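Local coordinates for protein SSD1 (Saccharomyces cerevisiae S288C, PDB 7AM1), which binds untranslated regions of mRNAs and represses their translation, as a non-enzymatic member of the RNase II family, at residues L739-S744 with I883-K888; E363-A368 with S473-L478; E65-A70 with V210-R215; E280-A285 with G306-P311. All blocks are in the same frame, centred on the assembly; numbering follows the deposited sequence.

Contact 1 of 4, residues L739-S744 with I883-K888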
loop_
_atom_site.group_PDB
_atom_site.type_symbol
_atom_site.label_atom_id
_atom_site.label_comp_id
_atom_site.label_asym_id
_atom_site.label_seq_id
_atom_site.Cartn_x
_atom_site.Cartn_y
_atom_site.Cartn_z
ATOM N N LEU A 739 10.352 -6.290 16.506
ATOM C CA LEU A 739 8.904 -6.459 16.441
ATOM C C LEU A 739 8.465 -7.897 16.674
ATOM O O LEU A 739 7.458 -8.128 17.352
ATOM C CB LEU A 739 8.390 -5.971 15.084
ATOM C CG LEU A 739 6.879 -5.805 14.921
ATOM C CD1 LEU A 739 6.306 -4.917 16.008
ATOM C CD2 LEU A 739 6.564 -5.227 13.547
ATOM N N GLN A 740 9.205 -8.867 16.134
ATOM C CA GLN A 740 8.906 -10.280 16.311
ATOM C C GLN A 740 10.216 -11.055 16.383
ATOM O O GLN A 740 11.183 -10.722 15.693
ATOM C CB GLN A 740 8.043 -10.830 15.166
ATOM C CG GLN A 740 6.567 -10.423 15.209
ATOM C CD GLN A 740 5.816 -11.052 16.369
ATOM O OE1 GLN A 740 5.410 -12.213 16.311
ATOM N NE2 GLN A 740 5.639 -10.289 17.434
ATOM N N VAL A 741 10.229 -12.101 17.201
ATOM C CA VAL A 741 11.386 -12.974 17.345
ATOM C C VAL A 741 11.001 -14.368 16.874
ATOM O O VAL A 741 9.899 -14.852 17.156
ATOM C CB VAL A 741 11.896 -13.005 18.800
ATOM C CG1 VAL A 741 13.013 -14.019 18.951
ATOM C CG2 VAL A 741 12.386 -11.628 19.214
ATOM N N TYR A 742 11.911 -15.006 16.146
ATOM C CA TYR A 742 11.711 -16.352 15.639
ATOM C C TYR A 742 12.906 -17.211 16.039
ATOM O O TYR A 742 13.852 -16.744 16.677
ATOM C CB TYR A 742 11.519 -16.348 14.118
ATOM C CG TYR A 742 10.508 -15.334 13.625
ATOM C CD1 TYR A 742 9.145 -15.546 13.783
ATOM C CD2 TYR A 742 10.920 -14.161 13.005
ATOM C CE1 TYR A 742 8.215 -14.617 13.330
ATOM C CE2 TYR A 742 10.004 -13.229 12.551
ATOM C CZ TYR A 742 8.652 -13.461 12.714
ATOM O OH TYR A 742 7.741 -12.530 12.263
ATOM N N GLU A 743 12.855 -18.484 15.643
ATOM C CA GLU A 743 13.872 -19.445 16.053
ATOM C C GLU A 743 15.252 -19.115 15.488
ATOM O O GLU A 743 16.267 -19.378 16.145
ATOM C CB GLU A 743 13.437 -20.852 15.634
ATOM C CG GLU A 743 13.157 -21.005 14.150
ATOM C CD GLU A 743 12.975 -22.451 13.744
ATOM O OE1 GLU A 743 12.902 -23.317 14.646
ATOM O OE2 GLU A 743 12.907 -22.720 12.524
ATOM N N SER A 744 15.324 -18.551 14.280
ATOM C CA SER A 744 16.624 -18.274 13.676
ATOM C C SER A 744 16.633 -16.926 12.961
ATOM O O SER A 744 17.472 -16.702 12.081
ATOM C CB SER A 744 17.006 -19.429 12.730
ATOM O OG SER A 744 18.244 -19.207 12.075
ATOM N N ILE A 883 17.921 -11.162 22.219
ATOM C CA ILE A 883 17.013 -10.415 21.355
ATOM C C ILE A 883 15.607 -10.560 21.929
ATOM O O ILE A 883 15.060 -11.669 21.979
ATOM C CB ILE A 883 17.074 -10.915 19.902
ATOM C CG1 ILE A 883 18.524 -11.004 19.405
ATOM C CG2 ILE A 883 16.265 -10.007 18.992
ATOM C CD1 ILE A 883 19.232 -9.668 19.315
ATOM N N HIS A 884 15.026 -9.440 22.357
ATOM C CA HIS A 884 13.696 -9.403 22.945
ATOM C C HIS A 884 12.764 -8.578 22.071
ATOM O O HIS A 884 13.180 -7.602 21.443
ATOM C CB HIS A 884 13.704 -8.779 24.351
ATOM C CG HIS A 884 14.497 -9.542 25.361
ATOM N ND1 HIS A 884 13.914 -10.393 26.275
ATOM C CD2 HIS A 884 15.826 -9.567 25.618
ATOM C CE1 HIS A 884 14.852 -10.919 27.043
ATOM N NE2 HIS A 884 16.021 -10.434 26.666
ATOM N N GLU A 885 11.488 -8.951 22.061
ATOM C CA GLU A 885 10.508 -8.165 21.324
ATOM C C GLU A 885 10.382 -6.780 21.949
ATOM O O GLU A 885 10.371 -6.630 23.173
ATOM C CB GLU A 885 9.161 -8.892 21.302
ATOM C CG GLU A 885 9.192 -10.139 20.427
ATOM C CD GLU A 885 7.906 -10.945 20.456
ATOM O OE1 GLU A 885 7.144 -10.840 21.441
ATOM O OE2 GLU A 885 7.670 -11.697 19.485
ATOM N N LEU A 886 10.334 -5.761 21.091
ATOM C CA LEU A 886 10.212 -4.351 21.458
ATOM C C LEU A 886 11.481 -3.782 22.082
ATOM O O LEU A 886 11.460 -2.646 22.572
ATOM C CB LEU A 886 9.022 -4.100 22.396
ATOM C CG LEU A 886 7.658 -4.457 21.798
ATOM C CD1 LEU A 886 6.516 -4.006 22.701
ATOM C CD2 LEU A 886 7.493 -3.855 20.403
ATOM N N GLN A 887 12.582 -4.526 22.077
ATOM C CA GLN A 887 13.855 -3.958 22.487
ATOM C C GLN A 887 14.462 -3.161 21.336
ATOM O O GLN A 887 14.170 -3.395 20.160
ATOM C CB GLN A 887 14.822 -5.055 22.931
ATOM N N LYS A 888 15.307 -2.199 21.689
ATOM C CA LYS A 888 16.074 -1.447 20.705
ATOM C C LYS A 888 17.367 -2.195 20.407
ATOM O O LYS A 888 17.979 -2.777 21.306
ATOM C CB LYS A 888 16.377 -0.036 21.207
ATOM C CG LYS A 888 15.152 0.746 21.660
ATOM C CD LYS A 888 14.231 1.048 20.482
ATOM C CE LYS A 888 12.970 1.792 20.914
ATOM N NZ LYS A 888 11.854 0.869 21.286
HETATM O O HOH W 1 4.564 -11.215 20.093
#
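Gln740 NE2 and Glu885 OE2 lie 3.2 Å apart at an angle too poor for a hydrogen bond, and a water joins the two side chains instead. That water accepts from Gln740 NE2 at 3.0 Å and donates to Glu885 OE1 at 2.9 Å. The amide and carboxylate planes are 33° apart. The Gln740 chain is bent at chi2, and NE2 also gives a hydrogen bond to Leu739 O at 2.8 Å. An alanine at Gln740 would probably leave Leu739 O without this side-chain donor and break the water bridge. Glu885 is extended beyond CG. Glu885 OE2 takes a weak hydrogen bond from Val741 N at 3.5 Å, but its salt-bridge partner is Arg776. Val741 CG2 packs on Glu885 CG at 3.7 Å and on Ile883 CG2 at 4.2 Å. Phe595 of helix 582-595 touches both Gln740 and Glu885. A type II turn from His884 to Gln887 carries the chain from strand 878-884 to strand 888-896, which pairs with strand 732-741. Leu739 and Gln740 both face Asp747, a classic beta bulge in a strand of the DIS3L2-type C-terminal domain, which probably has an OB fold as in its relatives.

Contact 2 of 4, residues E363-A368 with S473-L478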
loop_
_atom_site.group_PDB
_atom_site.type_symbol
_atom_site.label_atom_id
_atom_site.label_comp_id
_atom_site.label_asym_id
_atom_site.label_seq_id
_atom_site.Cartn_x
_atom_site.Cartn_y
_atom_site.Cartn_z
ATOM N N GLU A 363 -20.771 36.596 2.306
ATOM C CA GLU A 363 -21.478 35.625 3.126
ATOM C C GLU A 363 -20.681 34.362 3.392
ATOM O O GLU A 363 -20.869 33.743 4.441
ATOM C CB GLU A 363 -22.800 35.221 2.459
ATOM C CG GLU A 363 -23.783 36.360 2.230
ATOM C CD GLU A 363 -24.362 36.928 3.515
ATOM O OE1 GLU A 363 -24.448 36.189 4.517
ATOM O OE2 GLU A 363 -24.746 38.115 3.514
ATOM N N TYR A 364 -19.813 33.958 2.468
ATOM C CA TYR A 364 -19.063 32.716 2.584
ATOM C C TYR A 364 -17.598 33.002 2.306
ATOM O O TYR A 364 -17.269 33.673 1.323
ATOM C CB TYR A 364 -19.592 31.652 1.612
ATOM C CG TYR A 364 -21.053 31.337 1.818
ATOM C CD1 TYR A 364 -21.451 30.428 2.785
ATOM C CD2 TYR A 364 -22.032 31.955 1.055
ATOM C CE1 TYR A 364 -22.779 30.137 2.986
ATOM C CE2 TYR A 364 -23.371 31.677 1.253
ATOM C CZ TYR A 364 -23.737 30.764 2.220
ATOM O OH TYR A 364 -25.066 30.478 2.427
ATOM N N ASN A 365 -16.733 32.519 3.192
ATOM C CA ASN A 365 -15.285 32.592 3.024
ATOM C C ASN A 365 -14.811 31.173 2.723
ATOM O O ASN A 365 -14.396 30.430 3.612
ATOM C CB ASN A 365 -14.605 33.167 4.258
ATOM C CG ASN A 365 -13.119 33.396 4.049
ATOM O OD1 ASN A 365 -12.533 32.927 3.072
ATOM N ND2 ASN A 365 -12.503 34.125 4.969
ATOM N N ILE A 366 -14.915 30.789 1.460
ATOM C CA ILE A 366 -14.553 29.446 1.024
ATOM C C ILE A 366 -13.064 29.419 0.721
ATOM O O ILE A 366 -12.556 30.259 -0.032
ATOM C CB ILE A 366 -15.374 29.028 -0.205
ATOM C CG1 ILE A 366 -16.842 28.842 0.179
ATOM C CG2 ILE A 366 -14.843 27.723 -0.790
ATOM C CD1 ILE A 366 -17.783 28.813 -0.999
ATOM N N PHE A 367 -12.355 28.466 1.306
ATOM C CA PHE A 367 -10.960 28.262 0.952
ATOM C C PHE A 367 -10.824 26.915 0.259
ATOM O O PHE A 367 -11.301 25.893 0.763
ATOM C CB PHE A 367 -10.028 28.369 2.170
ATOM C CG PHE A 367 -10.413 27.506 3.338
ATOM C CD1 PHE A 367 -11.375 27.923 4.237
ATOM C CD2 PHE A 367 -9.779 26.291 3.557
ATOM C CE1 PHE A 367 -11.723 27.137 5.320
ATOM C CE2 PHE A 367 -10.122 25.500 4.642
ATOM C CZ PHE A 367 -11.097 25.925 5.523
ATOM N N ALA A 368 -10.209 26.936 -0.917
ATOM C CA ALA A 368 -9.910 25.715 -1.642
ATOM C C ALA A 368 -8.645 25.103 -1.061
ATOM O O ALA A 368 -7.717 25.821 -0.682
ATOM C CB ALA A 368 -9.731 26.007 -3.130
ATOM N N SER A 473 -17.086 30.238 -5.389
ATOM C CA SER A 473 -16.022 31.115 -5.871
ATOM C C SER A 473 -15.077 31.314 -4.698
ATOM O O SER A 473 -15.297 32.177 -3.845
ATOM C CB SER A 473 -16.576 32.453 -6.368
ATOM O OG SER A 473 -15.540 33.247 -6.920
ATOM N N PRO A 474 -14.008 30.513 -4.613
ATOM C CA PRO A 474 -13.160 30.557 -3.415
ATOM C C PRO A 474 -12.603 31.948 -3.149
ATOM O O PRO A 474 -12.250 32.690 -4.068
ATOM C CB PRO A 474 -12.041 29.556 -3.731
ATOM C CG PRO A 474 -12.634 28.634 -4.742
ATOM C CD PRO A 474 -13.565 29.475 -5.563
ATOM N N SER A 475 -12.534 32.296 -1.869
ATOM C CA SER A 475 -11.863 33.518 -1.453
ATOM C C SER A 475 -10.377 33.297 -1.239
ATOM O O SER A 475 -9.592 34.244 -1.367
ATOM C CB SER A 475 -12.495 34.055 -0.168
ATOM O OG SER A 475 -13.802 34.532 -0.422
ATOM N N ASN A 476 -9.984 32.067 -0.921
ATOM C CA ASN A 476 -8.601 31.750 -0.612
ATOM C C ASN A 476 -8.306 30.333 -1.074
ATOM O O ASN A 476 -9.211 29.519 -1.271
ATOM C CB ASN A 476 -8.322 31.887 0.889
ATOM C CG ASN A 476 -8.516 33.301 1.385
ATOM O OD1 ASN A 476 -9.544 33.632 1.979
ATOM N ND2 ASN A 476 -7.528 34.148 1.137
ATOM N N ILE A 477 -7.021 30.047 -1.251
ATOM C CA ILE A 477 -6.551 28.697 -1.535
ATOM C C ILE A 477 -5.342 28.439 -0.648
ATOM O O ILE A 477 -4.388 29.225 -0.650
ATOM C CB ILE A 477 -6.200 28.494 -3.018
ATOM C CG1 ILE A 477 -5.767 27.046 -3.255
ATOM C CG2 ILE A 477 -5.118 29.465 -3.464
ATOM C CD1 ILE A 477 -5.863 26.612 -4.703
ATOM N N LEU A 478 -5.402 27.360 0.130
ATOM C CA LEU A 478 -4.327 26.959 1.025
ATOM C C LEU A 478 -3.843 25.569 0.644
ATOM O O LEU A 478 -4.651 24.682 0.347
ATOM C CB LEU A 478 -4.781 26.938 2.491
ATOM C CG LEU A 478 -4.922 28.266 3.228
ATOM C CD1 LEU A 478 -5.508 28.023 4.609
ATOM C CD2 LEU A 478 -3.585 28.977 3.329
HETATM O O HOH W 2 -15.685 32.507 -0.686
#
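Strands 367-370 and 476-479 run parallel, with Phe367 beside Asn476 and Ala368 beside Ile477. Ala368 CB meets Pro474 CG at 4.2 Å and Ile477 CG1 at 4.1 Å. Ile477 CG1 is anti to the backbone N (chi1 -178°), which lays it alongside Ala368. On the other face Phe367 CB meets Asn476 CB at 4.1 Å. Phe367 CG stands between the backbone N and the carbonyl carbon (chi1 52°), and the ring leads away from Asn476 to Leu496 and Val499 of helix 495-510. Ile366 touches Ala379 and His381 of the adjacent strand 378-384 and His395 of the strand beyond it.

Backbone bonds tie the pair together. Ile366 O takes two donors, Ser475 N at 2.7 Å and Asn476 N at 3.3 Å, both in its carbonyl plane. Ala368 makes two bonds to the same strand. Ala368 N gives to Asn476 O at 2.8 Å, and Ala368 O accepts from Leu478 N at 2.9 Å, with a C=O...donor angle of 176°. Phe367 CA and Ile477 CA add CA-H...O contacts to Asn476 O and Ala368 O. Where the chains splay before the strands, one water links them. It donates to Tyr364 O and Ser473 O, accepts from Ile366 N, and is hydrogen-bonded to Ser475 OG at 2.8 Å. Strand 476-479 is an outermost one, so this parallel pair forms one edge of the mixed beta sheet in the RNB domain.

Contact 3 of 4, residues E65-A70 with V210-R215; sequences EGDLVA and VAVLDR
Arg215 grips the Asp67 carboxylate side-on, with one nitrogen to each oxygen. Arg215 NE gives to Asp67 OD1 at 2.8 Å, and Arg215 NH2 to Asp67 OD2 at 2.6 Å. Both oxygens are met on the syn side, and the two flat groups are nearly coplanar, 17° apart. The arginine chain is extended through chi2, and chi3 of -58° bends NE toward the acid. Leu64 N also bonds Asp67 OD2. A leucine in place of Arg215 would probably leave the Asp67 charge without its mate and its carboxylate held less firmly.

Strands 68-73 and 206-214 pair antiparallel in a five-stranded sheet, consistent with the first cold-shock domain of RNase II relatives. Two classic bulges break their register. Val210 and Ala211 both face Ala70, and Leu213 and Asp214 both face Leu68. Leu68 O accepts from Leu213 N at 2.7 Å and from Asp214 N at 3.2 Å, both on the same face of its plane. The bulge points Leu213 at the other strand. Its CG is anti to the carbonyl carbon, beside the backbone N (chi1 -56°). Leu213 CB touches Leu68 CD2 at 3.8 Å. Leu213 CD2 and Val210 CG2 each touch Ala70 CB at 4.0 Å.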
loop_
_atom_site.group_PDB
_atom_site.type_symbol
_atom_site.label_atom_id
_atom_site.label_comp_id
_atom_site.label_asym_id
_atom_site.label_seq_id
_atom_site.Cartn_x
_atom_site.Cartn_y
_atom_site.Cartn_z
ATOM N N GLU A 65 -2.871 -14.887 -9.792
ATOM C CA GLU A 65 -3.115 -13.887 -8.759
ATOM C C GLU A 65 -4.266 -12.973 -9.161
ATOM O O GLU A 65 -4.317 -12.476 -10.289
ATOM C CB GLU A 65 -1.841 -13.070 -8.525
ATOM C CG GLU A 65 -2.016 -11.876 -7.591
ATOM C CD GLU A 65 -2.071 -12.278 -6.132
ATOM O OE1 GLU A 65 -2.468 -11.436 -5.297
ATOM O OE2 GLU A 65 -1.736 -13.442 -5.822
ATOM N N GLY A 66 -5.204 -12.776 -8.235
ATOM C CA GLY A 66 -6.326 -11.889 -8.445
ATOM C C GLY A 66 -7.523 -12.518 -9.120
ATOM O O GLY A 66 -8.597 -11.899 -9.149
ATOM N N ASP A 67 -7.373 -13.720 -9.673
ATOM C CA ASP A 67 -8.493 -14.408 -10.293
ATOM C C ASP A 67 -9.618 -14.623 -9.289
ATOM O O ASP A 67 -9.380 -14.915 -8.115
ATOM C CB ASP A 67 -8.056 -15.771 -10.845
ATOM C CG ASP A 67 -7.308 -15.674 -12.162
ATOM O OD1 ASP A 67 -7.158 -14.557 -12.698
ATOM O OD2 ASP A 67 -6.874 -16.733 -12.668
ATOM N N LEU A 68 -10.850 -14.476 -9.766
ATOM C CA LEU A 68 -12.006 -15.052 -9.094
ATOM C C LEU A 68 -12.108 -16.517 -9.505
ATOM O O LEU A 68 -12.217 -16.818 -10.699
ATOM C CB LEU A 68 -13.277 -14.296 -9.464
ATOM C CG LEU A 68 -14.567 -14.799 -8.812
ATOM C CD1 LEU A 68 -14.547 -14.542 -7.314
ATOM C CD2 LEU A 68 -15.778 -14.148 -9.460
ATOM N N VAL A 69 -12.046 -17.423 -8.532
ATOM C CA VAL A 69 -12.018 -18.853 -8.807
ATOM C C VAL A 69 -13.152 -19.546 -8.067
ATOM O O VAL A 69 -13.630 -19.074 -7.030
ATOM C CB VAL A 69 -10.661 -19.484 -8.415
ATOM C CG1 VAL A 69 -9.555 -18.960 -9.311
ATOM C CG2 VAL A 69 -10.341 -19.199 -6.947
ATOM N N ALA A 70 -13.593 -20.666 -8.630
ATOM C CA ALA A 70 -14.460 -21.615 -7.948
ATOM C C ALA A 70 -13.596 -22.727 -7.370
ATOM O O ALA A 70 -12.803 -23.339 -8.094
ATOM C CB ALA A 70 -15.499 -22.190 -8.912
ATOM N N VAL A 210 -11.413 -25.426 -9.399
ATOM C CA VAL A 210 -12.089 -26.189 -10.445
ATOM C C VAL A 210 -12.500 -25.328 -11.628
ATOM O O VAL A 210 -12.934 -25.880 -12.652
ATOM C CB VAL A 210 -13.317 -26.945 -9.893
ATOM C CG1 VAL A 210 -12.890 -27.910 -8.796
ATOM C CG2 VAL A 210 -14.381 -25.971 -9.380
ATOM N N ALA A 211 -12.383 -24.009 -11.528
ATOM C CA ALA A 211 -12.711 -23.133 -12.642
ATOM C C ALA A 211 -12.237 -21.727 -12.310
ATOM O O ALA A 211 -12.159 -21.347 -11.139
ATOM C CB ALA A 211 -14.218 -23.136 -12.935
ATOM N N VAL A 212 -11.915 -20.968 -13.352
ATOM C CA VAL A 212 -11.659 -19.539 -13.226
ATOM C C VAL A 212 -12.941 -18.817 -13.613
ATOM O O VAL A 212 -13.415 -18.942 -14.749
ATOM C CB VAL A 212 -10.484 -19.085 -14.103
ATOM C CG1 VAL A 212 -10.324 -17.564 -14.015
ATOM C CG2 VAL A 212 -9.196 -19.793 -13.687
ATOM N N LEU A 213 -13.510 -18.070 -12.671
ATOM C CA LEU A 213 -14.776 -17.398 -12.925
ATOM C C LEU A 213 -14.578 -16.031 -13.568
ATOM O O LEU A 213 -15.366 -15.641 -14.437
ATOM C CB LEU A 213 -15.569 -17.263 -11.622
ATOM C CG LEU A 213 -15.836 -18.580 -10.884
ATOM C CD1 LEU A 213 -16.549 -18.334 -9.561
ATOM C CD2 LEU A 213 -16.635 -19.554 -11.750
ATOM N N ASP A 214 -13.540 -15.297 -13.172
ATOM C CA ASP A 214 -13.307 -13.986 -13.758
ATOM C C ASP A 214 -11.838 -13.614 -13.614
ATOM O O ASP A 214 -11.168 -14.008 -12.656
ATOM C CB ASP A 214 -14.202 -12.927 -13.101
ATOM C CG ASP A 214 -14.474 -11.743 -14.011
ATOM O OD1 ASP A 214 -14.038 -11.764 -15.181
ATOM O OD2 ASP A 214 -15.147 -10.796 -13.558
ATOM N N ARG A 215 -11.350 -12.859 -14.595
ATOM C CA ARG A 215 -9.986 -12.351 -14.609
ATOM C C ARG A 215 -9.991 -11.024 -15.350
ATOM O O ARG A 215 -10.559 -10.934 -16.442
ATOM C CB ARG A 215 -9.037 -13.339 -15.293
ATOM C CG ARG A 215 -7.636 -12.809 -15.533
ATOM C CD ARG A 215 -6.753 -13.877 -16.200
ATOM N NE ARG A 215 -6.667 -15.107 -15.414
ATOM C CZ ARG A 215 -6.273 -16.284 -15.898
ATOM N NH1 ARG A 215 -5.931 -16.401 -17.176
ATOM N NH2 ARG A 215 -6.228 -17.347 -15.105
#

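Contact 4 of 4, residues E280-A285 with G306-P311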
loop_
_atom_site.group_PDB
_atom_site.type_symbol
_atom_site.label_atom_id
_atom_site.label_comp_id
_atom_site.label_asym_id
_atom_site.label_seq_id
_atom_site.Cartn_x
_atom_site.Cartn_y
_atom_site.Cartn_z
ATOM N N GLU A 280 20.044 -7.617 -19.118
ATOM C CA GLU A 280 19.822 -6.422 -18.313
ATOM C C GLU A 280 18.750 -5.521 -18.919
ATOM O O GLU A 280 18.697 -4.325 -18.610
ATOM C CB GLU A 280 21.134 -5.650 -18.148
ATOM C CG GLU A 280 22.218 -6.432 -17.402
ATOM C CD GLU A 280 22.218 -6.209 -15.901
ATOM O OE1 GLU A 280 22.432 -5.063 -15.454
ATOM O OE2 GLU A 280 22.014 -7.197 -15.164
ATOM N N LYS A 281 17.900 -6.071 -19.783
ATOM C CA LYS A 281 16.821 -5.323 -20.407
ATOM C C LYS A 281 15.494 -5.687 -19.752
ATOM O O LYS A 281 15.281 -6.836 -19.349
ATOM C CB LYS A 281 16.747 -5.606 -21.909
ATOM C CG LYS A 281 17.954 -5.114 -22.702
ATOM C CD LYS A 281 18.038 -3.596 -22.753
ATOM C CE LYS A 281 19.208 -3.139 -23.617
ATOM N NZ LYS A 281 19.070 -1.724 -24.056
ATOM N N LEU A 282 14.608 -4.707 -19.639
ATOM C CA LEU A 282 13.275 -4.925 -19.099
ATOM C C LEU A 282 12.285 -5.041 -20.249
ATOM O O LEU A 282 12.286 -4.209 -21.163
ATOM C CB LEU A 282 12.870 -3.791 -18.160
ATOM C CG LEU A 282 13.350 -3.923 -16.712
ATOM C CD1 LEU A 282 12.884 -2.732 -15.891
ATOM C CD2 LEU A 282 12.868 -5.223 -16.077
ATOM N N PHE A 283 11.463 -6.084 -20.211
ATOM C CA PHE A 283 10.387 -6.267 -21.169
ATOM C C PHE A 283 9.052 -6.279 -20.437
ATOM O O PHE A 283 8.983 -6.488 -19.223
ATOM C CB PHE A 283 10.561 -7.571 -21.953
ATOM C CG PHE A 283 11.816 -7.620 -22.781
ATOM C CD1 PHE A 283 12.999 -8.072 -22.226
ATOM C CD2 PHE A 283 11.817 -7.217 -24.105
ATOM C CE1 PHE A 283 14.162 -8.128 -22.974
ATOM C CE2 PHE A 283 12.979 -7.273 -24.860
ATOM C CZ PHE A 283 14.150 -7.725 -24.290
ATOM N N VAL A 284 7.984 -6.052 -21.191
ATOM C CA VAL A 284 6.623 -6.233 -20.704
ATOM C C VAL A 284 6.021 -7.415 -21.450
ATOM O O VAL A 284 6.154 -7.515 -22.675
ATOM C CB VAL A 284 5.777 -4.963 -20.894
ATOM C CG1 VAL A 284 4.366 -5.188 -20.381
ATOM C CG2 VAL A 284 6.417 -3.785 -20.167
ATOM N N ALA A 285 5.377 -8.318 -20.711
ATOM C CA ALA A 285 4.778 -9.515 -21.281
ATOM C C ALA A 285 3.334 -9.650 -20.812
ATOM O O ALA A 285 2.907 -9.017 -19.842
ATOM C CB ALA A 285 5.576 -10.770 -20.901
ATOM N N GLY A 306 13.760 -0.958 -21.859
ATOM C CA GLY A 306 15.087 -0.389 -21.869
ATOM C C GLY A 306 15.933 -0.959 -20.752
ATOM O O GLY A 306 15.621 -2.011 -20.183
ATOM N N ASP A 307 17.014 -0.247 -20.438
ATOM C CA ASP A 307 17.969 -0.726 -19.448
ATOM C C ASP A 307 17.329 -0.810 -18.068
ATOM O O ASP A 307 16.592 0.084 -17.641
ATOM C CB ASP A 307 19.197 0.186 -19.416
ATOM C CG ASP A 307 20.038 0.079 -20.679
ATOM O OD1 ASP A 307 19.955 -0.961 -21.370
ATOM O OD2 ASP A 307 20.784 1.034 -20.983
ATOM N N ILE A 308 17.638 -1.901 -17.365
ATOM C CA ILE A 308 16.955 -2.242 -16.122
ATOM C C ILE A 308 17.172 -1.190 -15.042
ATOM O O ILE A 308 16.304 -0.990 -14.183
ATOM C CB ILE A 308 17.420 -3.637 -15.660
ATOM C CG1 ILE A 308 16.577 -4.129 -14.490
ATOM C CG2 ILE A 308 18.888 -3.599 -15.263
ATOM C CD1 ILE A 308 16.821 -5.578 -14.153
ATOM N N HIS A 309 18.321 -0.514 -15.047
ATOM C CA HIS A 309 18.628 0.461 -14.009
ATOM C C HIS A 309 18.587 1.899 -14.511
ATOM O O HIS A 309 19.020 2.807 -13.793
ATOM C CB HIS A 309 20.005 0.171 -13.404
ATOM C CG HIS A 309 20.106 -1.171 -12.752
ATOM N ND1 HIS A 309 19.213 -1.605 -11.796
ATOM C CD2 HIS A 309 20.997 -2.178 -12.917
ATOM C CE1 HIS A 309 19.547 -2.820 -11.401
ATOM N NE2 HIS A 309 20.625 -3.192 -12.069
ATOM N N ASP A 310 18.065 2.137 -15.707
ATOM C CA ASP A 310 17.836 3.509 -16.143
ATOM C C ASP A 310 16.705 4.115 -15.319
ATOM O O ASP A 310 15.636 3.503 -15.203
ATOM C CB ASP A 310 17.492 3.565 -17.627
ATOM C CG ASP A 310 17.030 4.945 -18.059
ATOM O OD1 ASP A 310 17.896 5.821 -18.265
ATOM O OD2 ASP A 310 15.803 5.162 -18.179
ATOM N N PRO A 311 16.895 5.299 -14.728
ATOM C CA PRO A 311 15.847 5.829 -13.835
ATOM C C PRO A 311 14.488 5.963 -14.506
ATOM O O PRO A 311 13.474 5.563 -13.923
ATOM C CB PRO A 311 16.415 7.190 -13.395
ATOM C CG PRO A 311 17.488 7.518 -14.392
ATOM C CD PRO A 311 18.051 6.208 -14.834
#
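Lys281 and Asp307 lie side by side and point the same way, joined by a salt bridge. Lys281 NZ meets Asp307 OD1 at 2.9 Å from above the carboxylate plane, 37° out of it. The lysine chain bends at chi2 (-68°), which brings CD round, and Lys281 CE passes 3.2 Å from Asp307 OD1. Leu282 and Ile308 cross at about a right angle, with Leu282 CG on Ile308 CG1 at 3.9 Å. The other Ile308 branch, CG2, lies 3.8 Å from Glu280 OE1. The same methyl sits over one face of the His309 ring, toward its rim. The Glu280 carboxylate is turned 59° from that ring. Lys807 ties the two together, in a salt bridge with Glu280 OE1 and a hydrogen bond with His309 NE2.

Two backbone bonds join the segments. Leu282 N gives to Gly306 O at 2.9 Å, and Ile308 N gives to Glu280 O at 2.9 Å. At the backbone angles of Gly306 a CB would run into the carbonyl O of the residue before, so only glycine fits easily. Buried Gly306 N and Ile308 O have no partner in the model.

The pair belongs to a hairpin in the five-stranded sheet of the second cold-shock domain. A type I turn from Asp307 to Asp310 ends strand 298-307, which lies at one edge of the sheet. Asp310 then N-caps helix 311-321, whose Ser317 touches Leu282, while Ile308 packs on Ala900.

Overall arrangement
The four contacts lie in different sheets and share no strand. Contact 1 is the buried one; the other three are partly buried and each has an exposed residue. Contacts 2, 3 and 4 pair strands directly: parallel in contact 2, antiparallel in the other two. Contact 1 instead joins strands of two sheets chiefly through side chains and a water, with one weak backbone-to-carboxylate bond. Salt bridges across the segments appear in contacts 3 and 4, whereas contact 2 relies on backbone bonds, a bridging water and apolar packing round an alanine. Contacts 3 and 4 lie closest, with nearest atoms about 11 Å apart. Contacts 1 and 2 lie on opposite sides of the chain's centre.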